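Local coordinates for protein rhamnosidase B (Bacillus sp., PDB 2OKX) that hydrolyses terminal non-reducing alpha-L-rhamnose units from rhamnosides, acting as an alpha-L-rhamnosidase of glycoside hydrolase family 78, at residues V625-T630 against T696-F701; D669-L674 against E692-H697; D688-G693 against C751-G756; A705-R710 against R728-A733; A747-I752 against D760-Q765. One frame throughout, in Å; residues are numbered along the deposited sequence.

How the contacts relate
All five contacts lie in the six-hairpin glycosidase domain, on one side of the chain's centre. Along the chain, contacts 1 and 2 end on the same stretch, contact 3 begins where contact 2 ends, and contact 5 begins where contact 3 ends; contact 4 is nested within the loop that contact 3 closes. Helix 696-715 serves contacts 1, 2 and 4. Contacts 2 and 3, with centres about 8 Å apart, meet in a small antiparallel sheet, where strand 694-695 pairs with 747-752, the strand of contact 5. Contact 4 lies about 22 Å from contact 3 between centres, but about 13 Å from contact 1. The sheet thus joins loops at the ends of the barrel helices.

Contact 1: V625-T630 against T696-F701; sequences VIPNWT and THQNLF
Two helices of the alpha/alpha barrel domain begin side by side where P627 and N628, in the first turn of helix 627-644, meet H697, Q698 and F701, in the first turns of helix 696-715. The N628 side chain is the wedge between them. Its CG lies 3.9 Å from Q698 CB and 3.8 Å from F701 CD1, and its amide plane stands 82° from the phenylalanine ring, so a flat polar group is turned nearly perpendicular to a flat apolar one. H697 crosses N628 at about a right angle, while its NE2 bonds to Q689.

A water completes the join: it accepts from N628 N at 2.8 Å and donates to Q698 OE1, also at 2.8 Å. N628 N belongs to the first turn, where no preceding carbonyl of the helix is available to it, so the glutamine supplies a partner by way of the water. With chi1 at 48°, Q698 CG sits between the backbone N and the carbonyl carbon; beyond CG the chain is extended to CD, and Q698 OE1 lies 3.5 Å from P627 CG. Proline suits this first helical residue because it needs no N-H bond there.

The contact is buried. F701 meets F632 edge to face and touches V769 of helix 764-772, P627 rests on Y664 of helix 647-665, and T696 bonds back to strand 747-752.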
# COMPACT_ATOMS: atom_id res chain seq x y z
N VAL A 625 7.28 3.39 14.95
CA VAL A 625 8.14 2.25 15.23
C VAL A 625 7.38 1.06 15.79
O VAL A 625 6.50 1.21 16.65
CB VAL A 625 9.24 2.61 16.27
CG1 VAL A 625 9.97 1.34 16.71
CG2 VAL A 625 10.23 3.59 15.67
N ILE A 626 7.71 -0.12 15.29
CA ILE A 626 7.14 -1.37 15.77
C ILE A 626 8.37 -2.25 15.99
O ILE A 626 9.02 -2.68 15.04
CB ILE A 626 6.22 -2.04 14.74
CG1 ILE A 626 5.00 -1.15 14.47
CG2 ILE A 626 5.76 -3.39 15.26
CD1 ILE A 626 4.01 -1.73 13.47
N PRO A 627 8.72 -2.51 17.26
CA PRO A 627 9.89 -3.34 17.58
C PRO A 627 10.01 -4.60 16.73
O PRO A 627 11.05 -4.83 16.11
CB PRO A 627 9.69 -3.65 19.06
CG PRO A 627 9.05 -2.38 19.57
CD PRO A 627 8.02 -2.08 18.49
N ASN A 628 8.96 -5.41 16.69
CA ASN A 628 8.99 -6.65 15.91
C ASN A 628 9.32 -6.42 14.43
O ASN A 628 9.99 -7.24 13.81
CB ASN A 628 7.66 -7.39 16.05
CG ASN A 628 7.52 -8.08 17.40
OD1 ASN A 628 6.41 -8.39 17.84
ND2 ASN A 628 8.65 -8.33 18.05
N TRP A 629 8.84 -5.32 13.85
CA TRP A 629 9.13 -5.05 12.45
C TRP A 629 10.63 -4.87 12.26
O TRP A 629 11.21 -5.37 11.29
CB TRP A 629 8.39 -3.80 11.95
CG TRP A 629 6.96 -4.03 11.49
CD1 TRP A 629 6.29 -3.32 10.53
CD2 TRP A 629 6.02 -4.99 12.00
NE1 TRP A 629 4.99 -3.76 10.43
CE2 TRP A 629 4.80 -4.78 11.32
CE3 TRP A 629 6.08 -5.99 12.98
CZ2 TRP A 629 3.65 -5.54 11.58
CZ3 TRP A 629 4.94 -6.75 13.24
CH2 TRP A 629 3.74 -6.52 12.54
N THR A 630 11.27 -4.15 13.18
CA THR A 630 12.70 -3.95 13.06
C THR A 630 13.42 -5.28 13.29
O THR A 630 14.42 -5.57 12.64
CB THR A 630 13.20 -2.88 14.06
OG1 THR A 630 12.63 -1.61 13.70
CG2 THR A 630 14.72 -2.77 14.01
N THR A 696 5.35 -9.69 25.99
CA THR A 696 6.10 -10.93 25.80
C THR A 696 6.59 -11.23 24.39
O THR A 696 7.78 -11.48 24.20
CB THR A 696 5.31 -12.14 26.33
OG1 THR A 696 4.90 -11.89 27.69
CG2 THR A 696 6.17 -13.40 26.31
N HIS A 697 5.70 -11.21 23.40
CA HIS A 697 6.14 -11.55 22.04
C HIS A 697 7.36 -10.77 21.53
O HIS A 697 8.27 -11.38 20.96
CB HIS A 697 4.98 -11.47 21.04
CG HIS A 697 4.35 -10.11 20.90
ND1 HIS A 697 5.06 -8.99 20.53
CD2 HIS A 697 3.07 -9.72 21.03
CE1 HIS A 697 4.24 -7.96 20.44
NE2 HIS A 697 3.02 -8.37 20.73
N GLN A 698 7.42 -9.46 21.75
CA GLN A 698 8.59 -8.72 21.27
C GLN A 698 9.83 -8.96 22.13
O GLN A 698 10.96 -8.75 21.69
CB GLN A 698 8.30 -7.22 21.15
CG GLN A 698 7.62 -6.56 22.34
CD GLN A 698 7.32 -5.10 22.07
OE1 GLN A 698 6.82 -4.74 21.00
NE2 GLN A 698 7.61 -4.24 23.04
N ASN A 699 9.62 -9.41 23.36
CA ASN A 699 10.75 -9.72 24.23
C ASN A 699 11.41 -10.97 23.67
O ASN A 699 12.63 -11.08 23.60
CB ASN A 699 10.26 -9.96 25.66
CG ASN A 699 10.37 -8.72 26.53
OD1 ASN A 699 11.43 -8.44 27.09
ND2 ASN A 699 9.29 -7.96 26.63
N LEU A 700 10.57 -11.92 23.25
CA LEU A 700 11.03 -13.17 22.68
C LEU A 700 11.76 -12.95 21.35
O LEU A 700 12.82 -13.53 21.11
CB LEU A 700 9.85 -14.12 22.47
CG LEU A 700 9.12 -14.59 23.73
CD1 LEU A 700 7.80 -15.24 23.36
CD2 LEU A 700 10.01 -15.57 24.50
N PHE A 701 11.20 -12.10 20.49
CA PHE A 701 11.83 -11.82 19.21
C PHE A 701 13.14 -11.05 19.36
O PHE A 701 14.02 -11.15 18.51
CB PHE A 701 10.86 -11.06 18.29
CG PHE A 701 9.95 -11.95 17.49
CD1 PHE A 701 8.58 -11.70 17.43
CD2 PHE A 701 10.46 -13.04 16.79
CE1 PHE A 701 7.73 -12.52 16.69
CE2 PHE A 701 9.62 -13.87 16.04
CZ PHE A 701 8.25 -13.61 15.99
O HOH W 1 6.59 -5.21 18.20

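Contact 2: D669-L674 against E692-H697; sequences DDSGLL and EGIVTH
L673 and I694 meet at about a right angle, branch against branch: L673 CD1 is 3.7 Å from I694 CD1, and L673 CB is 3.9 Å from the same methyl. Both residues place their first gamma carbon anti to the carbonyl carbon and beside the backbone N, at chi1 -61° for L673 CG and -51° for I694 CG1. In I694 this leaves CG2 anti to the backbone N, and CG2 too lies near L673 CD1. The beta-branched isoleucine therefore offers two methyls to one leucine tip. L673 also touches L732, T735 and I736 of helix 723-739.

Before L673 the chain makes a type I beta turn from D669 to G672, and S671 adds an ST turn, its OG accepting from L673 N at 3.3 Å. The same hydroxyl donates to D669 OD1 at 2.7 Å, approaching nearly along the C-O axis, which would help fix its rotation; S671 OG is 3.8 Å from I694 CD1. G672 has a positive phi of 82°, a conformation that glycine takes readily.

Across the backbones no direct hydrogen bond forms, and a water fills the role. It donates to L674 O at 2.9 Å and to G693 O at 2.6 Å, and accepts from V695 N at 3.0 Å. I694 and V695 form a short strand pairing with 747-752, and V695 is also the N-cap residue of helix 696-715. From that helix N699 reaches back, its OD1 accepting from L674 N.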
# COMPACT_ATOMS: atom_id res chain seq x y z
N ASP A 669 15.03 -2.66 31.31
CA ASP A 669 15.27 -2.08 32.63
C ASP A 669 15.58 -3.09 33.74
O ASP A 669 15.94 -4.23 33.48
CB ASP A 669 14.06 -1.24 33.05
CG ASP A 669 12.77 -2.03 33.06
OD1 ASP A 669 12.80 -3.20 33.49
OD2 ASP A 669 11.73 -1.47 32.65
N ASP A 670 15.43 -2.62 34.98
CA ASP A 670 15.69 -3.41 36.19
C ASP A 670 15.20 -4.85 36.12
O ASP A 670 15.94 -5.78 36.45
CB ASP A 670 15.04 -2.72 37.39
CG ASP A 670 15.69 -1.39 37.70
OD1 ASP A 670 15.15 -0.66 38.57
OD2 ASP A 670 16.73 -1.08 37.09
N SER A 671 13.95 -5.03 35.71
CA SER A 671 13.35 -6.36 35.61
C SER A 671 14.18 -7.25 34.68
O SER A 671 14.08 -8.47 34.74
CB SER A 671 11.93 -6.25 35.07
OG SER A 671 11.93 -5.75 33.75
N GLY A 672 14.99 -6.62 33.84
CA GLY A 672 15.80 -7.38 32.90
C GLY A 672 14.99 -7.76 31.68
O GLY A 672 15.35 -8.67 30.93
N LEU A 673 13.88 -7.05 31.48
CA LEU A 673 12.99 -7.30 30.35
C LEU A 673 12.80 -6.04 29.51
O LEU A 673 12.98 -4.92 30.00
CB LEU A 673 11.62 -7.77 30.85
CG LEU A 673 11.58 -9.08 31.65
CD1 LEU A 673 10.21 -9.27 32.27
CD2 LEU A 673 11.93 -10.25 30.74
N LEU A 674 12.45 -6.22 28.25
CA LEU A 674 12.24 -5.10 27.35
C LEU A 674 10.96 -4.37 27.77
O LEU A 674 9.87 -4.94 27.73
CB LEU A 674 12.10 -5.59 25.90
CG LEU A 674 11.90 -4.50 24.84
CD1 LEU A 674 13.12 -3.59 24.81
CD2 LEU A 674 11.68 -5.14 23.48
N GLU A 692 1.79 -0.07 26.60
CA GLU A 692 2.32 0.10 27.94
C GLU A 692 3.75 -0.34 28.22
O GLU A 692 4.70 0.34 27.84
CB GLU A 692 1.40 -0.59 28.95
CG GLU A 692 0.02 0.03 29.06
CD GLU A 692 -0.85 -0.67 30.08
OE1 GLU A 692 -2.02 -0.26 30.26
OE2 GLU A 692 -0.36 -1.63 30.70
N GLY A 693 3.91 -1.48 28.88
CA GLY A 693 5.24 -1.93 29.24
C GLY A 693 5.87 -3.16 28.61
O GLY A 693 6.36 -3.11 27.49
N ILE A 694 5.87 -4.26 29.36
CA ILE A 694 6.49 -5.50 28.93
C ILE A 694 5.59 -6.45 28.13
O ILE A 694 4.78 -7.18 28.70
CB ILE A 694 7.04 -6.28 30.15
CG1 ILE A 694 7.91 -5.36 31.00
CG2 ILE A 694 7.86 -7.47 29.68
CD1 ILE A 694 8.41 -6.00 32.28
N VAL A 695 5.75 -6.43 26.81
CA VAL A 695 4.96 -7.30 25.94
C VAL A 695 5.84 -8.51 25.63
O VAL A 695 6.92 -8.38 25.06
CB VAL A 695 4.56 -6.57 24.65
CG1 VAL A 695 3.71 -7.49 23.78
CG2 VAL A 695 3.79 -5.30 24.99
N THR A 696 5.35 -9.69 25.99
CA THR A 696 6.10 -10.93 25.80
C THR A 696 6.59 -11.23 24.39
O THR A 696 7.78 -11.48 24.20
CB THR A 696 5.31 -12.14 26.33
OG1 THR A 696 4.90 -11.89 27.69
CG2 THR A 696 6.17 -13.40 26.31
N HIS A 697 5.70 -11.21 23.40
CA HIS A 697 6.14 -11.55 22.04
C HIS A 697 7.36 -10.77 21.53
O HIS A 697 8.27 -11.38 20.96
CB HIS A 697 4.98 -11.47 21.04
CG HIS A 697 4.35 -10.11 20.90
ND1 HIS A 697 5.06 -8.99 20.53
CD2 HIS A 697 3.07 -9.72 21.03
CE1 HIS A 697 4.24 -7.96 20.44
NE2 HIS A 697 3.02 -8.37 20.73
O HOH W 2 7.79 -4.45 25.74

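Contact 3: D688-G693 against C751-G756; sequences DQPNEG and CIHADG
The imidazole of H753 lies between two acidic side chains, D688 and E692. D688 reaches it tip to tip: H753 NE2 donates weakly to D688 OD2 over 2.8 Å, the N-H...O angle being 124° and the carboxylate plane 49° from the ring. On the ring's other nitrogen, H753 ND1 donates to E692 OE2, which lies near the ring plane at its edge and also accepts from A754 N at 2.9 Å, an angle of 158°. The position of this oxygen is less certain, since it crowds H753 CB in the model. Histidine suits the place because an imidazole has a nitrogen to face each carboxylate.

C751 SG lies against one face of the ring, 3.9 Å from its plane and offset toward the rim, and is 3.5 Å from P690 CD. P690 CG comes 3.7 Å from H753 ND1, so the proline ring touches both the sulphur and the imidazole.

Further out, S759 holds D688 OD2 more firmly than the histidine does, and D750 OD2 takes D688 N. G693, with no side chain, lets its backbone pass close to I752 O. A type I turn from H753 to G756, closed by G756 N donating to H753 O at 2.9 Å, presents A754 to the glutamate. The whole joins the loop leading into strand 694-695 to the end of strand 747-752, the two strands pairing through I694 and I752.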
# COMPACT_ATOMS: atom_id res chain seq x y z
N ASP A 688 -3.08 -9.31 24.45
CA ASP A 688 -2.89 -8.25 25.43
C ASP A 688 -1.51 -7.67 25.17
O ASP A 688 -0.52 -8.02 25.83
CB ASP A 688 -3.01 -8.80 26.86
CG ASP A 688 -3.22 -7.71 27.89
OD1 ASP A 688 -3.68 -6.61 27.52
OD2 ASP A 688 -2.94 -7.96 29.09
N GLN A 689 -1.44 -6.79 24.17
CA GLN A 689 -0.19 -6.16 23.77
C GLN A 689 -0.34 -4.65 23.87
O GLN A 689 -0.35 -3.94 22.86
CB GLN A 689 0.14 -6.59 22.33
CG GLN A 689 -0.94 -6.25 21.31
CD GLN A 689 -0.78 -7.00 19.99
OE1 GLN A 689 0.34 -7.27 19.54
NE2 GLN A 689 -1.90 -7.31 19.35
N PRO A 690 -0.46 -4.13 25.10
CA PRO A 690 -0.61 -2.69 25.33
C PRO A 690 0.62 -1.88 24.94
O PRO A 690 1.74 -2.39 24.95
CB PRO A 690 -0.90 -2.61 26.82
CG PRO A 690 -0.03 -3.72 27.36
CD PRO A 690 -0.31 -4.84 26.38
N ASN A 691 0.41 -0.62 24.59
CA ASN A 691 1.52 0.26 24.23
C ASN A 691 2.25 0.57 25.53
O ASN A 691 3.20 1.34 25.55
CB ASN A 691 0.99 1.56 23.62
CG ASN A 691 0.12 1.33 22.41
OD1 ASN A 691 0.57 0.82 21.39
ND2 ASN A 691 -1.16 1.69 22.52
N GLU A 692 1.79 -0.07 26.60
CA GLU A 692 2.32 0.10 27.94
C GLU A 692 3.75 -0.34 28.22
O GLU A 692 4.70 0.34 27.84
CB GLU A 692 1.40 -0.59 28.95
CG GLU A 692 0.02 0.03 29.06
CD GLU A 692 -0.85 -0.67 30.08
OE1 GLU A 692 -2.02 -0.26 30.26
OE2 GLU A 692 -0.36 -1.63 30.70
N GLY A 693 3.91 -1.48 28.88
CA GLY A 693 5.24 -1.93 29.24
C GLY A 693 5.87 -3.16 28.61
O GLY A 693 6.36 -3.11 27.49
N CYS A 751 1.61 -10.26 28.57
CA CYS A 751 2.39 -9.11 28.98
C CYS A 751 2.30 -8.78 30.47
O CYS A 751 1.63 -9.46 31.25
CB CYS A 751 1.94 -7.87 28.21
SG CYS A 751 0.31 -7.27 28.76
N ILE A 752 3.01 -7.71 30.83
CA ILE A 752 3.03 -7.16 32.17
C ILE A 752 2.73 -5.69 31.93
O ILE A 752 3.53 -4.99 31.30
CB ILE A 752 4.41 -7.29 32.85
CG1 ILE A 752 4.71 -8.76 33.16
CG2 ILE A 752 4.43 -6.48 34.14
CD1 ILE A 752 6.03 -8.98 33.88
N HIS A 753 1.58 -5.23 32.41
CA HIS A 753 1.17 -3.85 32.22
C HIS A 753 2.08 -2.84 32.92
O HIS A 753 2.92 -3.21 33.73
CB HIS A 753 -0.27 -3.70 32.69
CG HIS A 753 -1.25 -4.45 31.85
ND1 HIS A 753 -1.72 -3.97 30.65
CD2 HIS A 753 -1.82 -5.67 32.01
CE1 HIS A 753 -2.54 -4.86 30.11
NE2 HIS A 753 -2.61 -5.90 30.91
N ALA A 754 1.89 -1.57 32.58
CA ALA A 754 2.68 -0.49 33.15
C ALA A 754 2.62 -0.46 34.68
O ALA A 754 3.63 -0.21 35.33
CB ALA A 754 2.22 0.84 32.58
N ASP A 755 1.44 -0.72 35.24
CA ASP A 755 1.28 -0.71 36.69
C ASP A 755 1.78 -1.99 37.33
O ASP A 755 1.55 -2.23 38.52
CB ASP A 755 -0.19 -0.48 37.06
CG ASP A 755 -1.12 -1.54 36.48
OD1 ASP A 755 -2.33 -1.48 36.77
OD2 ASP A 755 -0.63 -2.42 35.74
N GLY A 756 2.46 -2.82 36.54
CA GLY A 756 3.00 -4.06 37.06
C GLY A 756 2.00 -5.21 37.05
O GLY A 756 2.34 -6.33 37.42

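Contact 4: A705-R710 against R728-A733; sequences ALRDSR and RADLLA
L706 and A729 bring together two consecutive helices, 696-715 and 723-739, which run as an antiparallel alpha-helical hairpin of the barrel domain. Over these short segments the axes approach to 9.8 Å, with 157° between their directions.

The close-packed part is apolar. L706 CB stands 4.0 Å from A729 CB, and L706 CD1 reaches past it to 3.9 Å from A729 CA, lying over the backbone of the neighbouring helix; alanine suits this place because its short side chain leaves the backbone within the leucine's reach. L732 CD1 only just meets L706 CD1; L732 also touches N699, L702 and V703 of helix 696-715. L706 also packs on L661 of helix 647-665 and on F725, which keeps this side buried.

The outer side is looser and polar. R707 has its CG anti to the carbonyl carbon at chi1 -69°, and the chain then runs extended to NE, which neighbours the A729 methyl. R707 NE is 3.7 Å from A729 CB, and R707 NH1 is 4.0 Å from A733 CB; the small alanines give the long arginine room. The nearest acid, D730, does not complete a salt bridge: R707 NH1 to D730 OD1 measures 4.1 Å, although the opposite charges may still attract. Water mediates instead, lying in the plane of the guanidinium at its edge, where it accepts from R707 NE at 3.0 Å and donates to D730 OD1 at 2.6 Å.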
# COMPACT_ATOMS: atom_id res chain seq x y z
N ALA A 705 16.54 -12.03 17.64
CA ALA A 705 17.18 -11.00 16.83
C ALA A 705 18.64 -10.84 17.25
O ALA A 705 19.53 -10.72 16.41
CB ALA A 705 16.44 -9.68 16.97
N LEU A 706 18.87 -10.84 18.56
CA LEU A 706 20.22 -10.70 19.10
C LEU A 706 21.10 -11.85 18.62
O LEU A 706 22.27 -11.66 18.31
CB LEU A 706 20.17 -10.70 20.62
CG LEU A 706 19.56 -9.44 21.25
CD1 LEU A 706 19.17 -9.71 22.69
CD2 LEU A 706 20.57 -8.30 21.15
N ARG A 707 20.52 -13.04 18.56
CA ARG A 707 21.25 -14.22 18.11
C ARG A 707 21.41 -14.24 16.59
O ARG A 707 22.50 -14.50 16.07
CB ARG A 707 20.54 -15.49 18.60
CG ARG A 707 20.64 -15.66 20.10
CD ARG A 707 19.69 -16.70 20.63
NE ARG A 707 19.90 -16.93 22.06
CZ ARG A 707 19.05 -17.58 22.85
NH1 ARG A 707 19.34 -17.74 24.14
NH2 ARG A 707 17.92 -18.06 22.36
N ASP A 708 20.33 -13.95 15.87
CA ASP A 708 20.37 -13.93 14.41
C ASP A 708 21.43 -12.94 13.92
O ASP A 708 22.02 -13.13 12.85
CB ASP A 708 19.00 -13.53 13.84
CG ASP A 708 17.98 -14.65 13.95
OD1 ASP A 708 16.78 -14.37 13.75
OD2 ASP A 708 18.37 -15.80 14.22
N SER A 709 21.67 -11.89 14.69
CA SER A 709 22.64 -10.86 14.32
C SER A 709 24.06 -11.41 14.16
O SER A 709 24.86 -10.88 13.39
CB SER A 709 22.66 -9.73 15.36
OG SER A 709 23.20 -10.18 16.59
N ARG A 710 24.37 -12.48 14.88
CA ARG A 710 25.69 -13.09 14.80
C ARG A 710 26.01 -13.51 13.37
O ARG A 710 27.12 -13.29 12.88
CB ARG A 710 25.78 -14.29 15.74
CG ARG A 710 27.05 -15.13 15.56
CD ARG A 710 27.41 -15.87 16.84
NE ARG A 710 27.94 -14.96 17.85
CZ ARG A 710 28.20 -15.29 19.11
NH1 ARG A 710 28.69 -14.38 19.94
NH2 ARG A 710 27.96 -16.52 19.54
N ARG A 728 23.63 -11.07 26.28
CA ARG A 728 22.39 -10.41 26.63
C ARG A 728 21.18 -11.28 26.28
O ARG A 728 20.18 -11.29 27.00
CB ARG A 728 22.30 -9.07 25.89
CG ARG A 728 23.21 -8.00 26.46
CD ARG A 728 22.61 -7.42 27.74
NE ARG A 728 22.52 -5.97 27.66
CZ ARG A 728 21.59 -5.24 28.28
NH1 ARG A 728 20.66 -5.84 29.02
NH2 ARG A 728 21.57 -3.93 28.14
N ALA A 729 21.28 -12.01 25.17
CA ALA A 729 20.20 -12.88 24.73
C ALA A 729 19.93 -13.95 25.78
O ALA A 729 18.77 -14.24 26.10
CB ALA A 729 20.56 -13.53 23.40
N ASP A 730 20.99 -14.53 26.32
CA ASP A 730 20.87 -15.56 27.35
C ASP A 730 20.21 -14.98 28.60
O ASP A 730 19.28 -15.57 29.15
CB ASP A 730 22.24 -16.13 27.71
CG ASP A 730 22.82 -17.00 26.61
OD1 ASP A 730 22.98 -16.50 25.48
OD2 ASP A 730 23.11 -18.18 26.88
N LEU A 731 20.70 -13.82 29.03
CA LEU A 731 20.16 -13.16 30.21
C LEU A 731 18.69 -12.85 30.01
O LEU A 731 17.87 -13.06 30.91
CB LEU A 731 20.92 -11.86 30.48
CG LEU A 731 22.41 -11.98 30.82
CD1 LEU A 731 23.01 -10.59 30.99
CD2 LEU A 731 22.59 -12.79 32.09
N LEU A 732 18.35 -12.35 28.82
CA LEU A 732 16.97 -12.01 28.51
C LEU A 732 16.11 -13.27 28.50
O LEU A 732 15.05 -13.30 29.12
CB LEU A 732 16.90 -11.33 27.14
CG LEU A 732 15.85 -10.22 26.97
CD1 LEU A 732 15.67 -9.91 25.49
CD2 LEU A 732 14.52 -10.64 27.58
N ALA A 733 16.56 -14.30 27.79
CA ALA A 733 15.82 -15.56 27.72
C ALA A 733 15.53 -16.13 29.10
O ALA A 733 14.43 -16.60 29.38
CB ALA A 733 16.60 -16.57 26.88
O HOH W 3 22.69 -16.20 22.91

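Contact 5: A747-I752 against D760-Q765; sequences AYIDCI and DVYSMQ
D750 OD1 is gripped from several directions: S763 OG donates to it at 2.7 Å, meeting the syn lone pair of OD1, on the side of OD2, a water donates at 2.6 Å, and T766 OG1 bonds to it as well. The same water donates to Y748 O at 2.7 Å and accepts from S763 N at 3.1 Å, tying strand and loop together through one molecule. Aspartate suits this place, since a carboxylate oxygen can accept several hydrogen bonds.

S763 is the N-cap of helix 764-772. With chi1 at 63° its OG lies between the backbone N and the carbonyl carbon, close enough both to cap a backbone N just past the segment and to donate to the aspartate. Strand 747-752 is thereby fastened to the start of the next helix, while D750 N adds a weak bond to V761 O at 3.3 Å.

On the flank, Y762 lays its ring beside the strand. Y748 O meets the ring edge, near its plane, 3.6 Å from Y762 CD1, and I749 CG2 is 3.7 Å from Y762 CE1, with A747 CB near the ring as well.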
# COMPACT_ATOMS: atom_id res chain seq x y z
N ALA A 747 2.10 -21.78 30.31
CA ALA A 747 2.21 -21.00 29.09
C ALA A 747 2.69 -19.60 29.46
O ALA A 747 2.56 -19.18 30.61
CB ALA A 747 0.86 -20.92 28.39
N TYR A 748 3.24 -18.88 28.49
CA TYR A 748 3.71 -17.53 28.75
C TYR A 748 2.55 -16.54 28.70
O TYR A 748 1.65 -16.67 27.88
CB TYR A 748 4.76 -17.11 27.72
CG TYR A 748 5.98 -18.01 27.67
CD1 TYR A 748 5.94 -19.22 26.99
CD2 TYR A 748 7.16 -17.65 28.32
CE1 TYR A 748 7.06 -20.05 26.94
CE2 TYR A 748 8.28 -18.47 28.29
CZ TYR A 748 8.22 -19.67 27.60
OH TYR A 748 9.34 -20.48 27.56
N ILE A 749 2.59 -15.55 29.59
CA ILE A 749 1.55 -14.53 29.65
C ILE A 749 1.80 -13.52 28.53
O ILE A 749 2.95 -13.30 28.14
CB ILE A 749 1.56 -13.80 31.00
CG1 ILE A 749 2.88 -13.05 31.19
CG2 ILE A 749 1.35 -14.80 32.13
CD1 ILE A 749 2.94 -12.21 32.46
N ASP A 750 0.74 -12.91 28.03
CA ASP A 750 0.88 -11.93 26.96
C ASP A 750 1.74 -10.74 27.33
O ASP A 750 2.52 -10.25 26.51
CB ASP A 750 -0.50 -11.44 26.49
CG ASP A 750 -1.05 -12.26 25.34
OD1 ASP A 750 -0.38 -13.23 24.92
OD2 ASP A 750 -2.14 -11.93 24.85
N CYS A 751 1.61 -10.26 28.57
CA CYS A 751 2.39 -9.11 28.98
C CYS A 751 2.30 -8.78 30.47
O CYS A 751 1.63 -9.46 31.25
CB CYS A 751 1.94 -7.87 28.21
SG CYS A 751 0.31 -7.27 28.76
N ILE A 752 3.01 -7.71 30.83
CA ILE A 752 3.03 -7.16 32.17
C ILE A 752 2.73 -5.69 31.93
O ILE A 752 3.53 -4.99 31.30
CB ILE A 752 4.41 -7.29 32.85
CG1 ILE A 752 4.71 -8.76 33.16
CG2 ILE A 752 4.43 -6.48 34.14
CD1 ILE A 752 6.03 -8.98 33.88
N ASP A 760 -3.65 -11.61 32.26
CA ASP A 760 -4.33 -12.88 32.50
C ASP A 760 -4.82 -13.40 31.16
O ASP A 760 -5.59 -14.36 31.08
CB ASP A 760 -5.51 -12.67 33.45
CG ASP A 760 -6.61 -11.83 32.84
OD1 ASP A 760 -6.30 -10.72 32.34
OD2 ASP A 760 -7.77 -12.27 32.86
N VAL A 761 -4.35 -12.76 30.09
CA VAL A 761 -4.71 -13.13 28.74
C VAL A 761 -3.65 -14.05 28.14
O VAL A 761 -2.46 -13.77 28.20
CB VAL A 761 -4.87 -11.87 27.84
CG1 VAL A 761 -5.19 -12.28 26.41
CG2 VAL A 761 -5.97 -10.98 28.39
N TYR A 762 -4.10 -15.17 27.57
CA TYR A 762 -3.20 -16.14 26.95
C TYR A 762 -3.54 -16.31 25.47
O TYR A 762 -4.71 -16.49 25.11
CB TYR A 762 -3.30 -17.48 27.67
CG TYR A 762 -2.83 -17.40 29.11
CD1 TYR A 762 -1.47 -17.46 29.41
CD2 TYR A 762 -3.74 -17.21 30.15
CE1 TYR A 762 -1.03 -17.33 30.73
CE2 TYR A 762 -3.30 -17.08 31.47
CZ TYR A 762 -1.95 -17.14 31.75
OH TYR A 762 -1.51 -17.00 33.05
N SER A 763 -2.52 -16.24 24.62
CA SER A 763 -2.73 -16.37 23.19
C SER A 763 -1.83 -17.40 22.54
O SER A 763 -0.75 -17.72 23.05
CB SER A 763 -2.49 -15.01 22.52
OG SER A 763 -1.14 -14.61 22.69
N MET A 764 -2.28 -17.94 21.42
CA MET A 764 -1.50 -18.92 20.68
C MET A 764 -0.25 -18.22 20.16
O MET A 764 0.83 -18.81 20.11
CB MET A 764 -2.30 -19.47 19.50
CG MET A 764 -3.27 -20.57 19.86
SD MET A 764 -2.37 -21.97 20.55
CE MET A 764 -1.38 -22.46 19.14
N GLN A 765 -0.42 -16.96 19.77
CA GLN A 765 0.66 -16.15 19.23
C GLN A 765 1.92 -16.14 20.10
O GLN A 765 3.01 -16.46 19.64
CB GLN A 765 0.19 -14.71 19.01
CG GLN A 765 -0.80 -14.51 17.85
CD GLN A 765 -2.26 -14.74 18.24
OE1 GLN A 765 -3.17 -14.35 17.51
NE2 GLN A 765 -2.48 -15.37 19.38
O HOH W 4 0.18 -15.50 25.97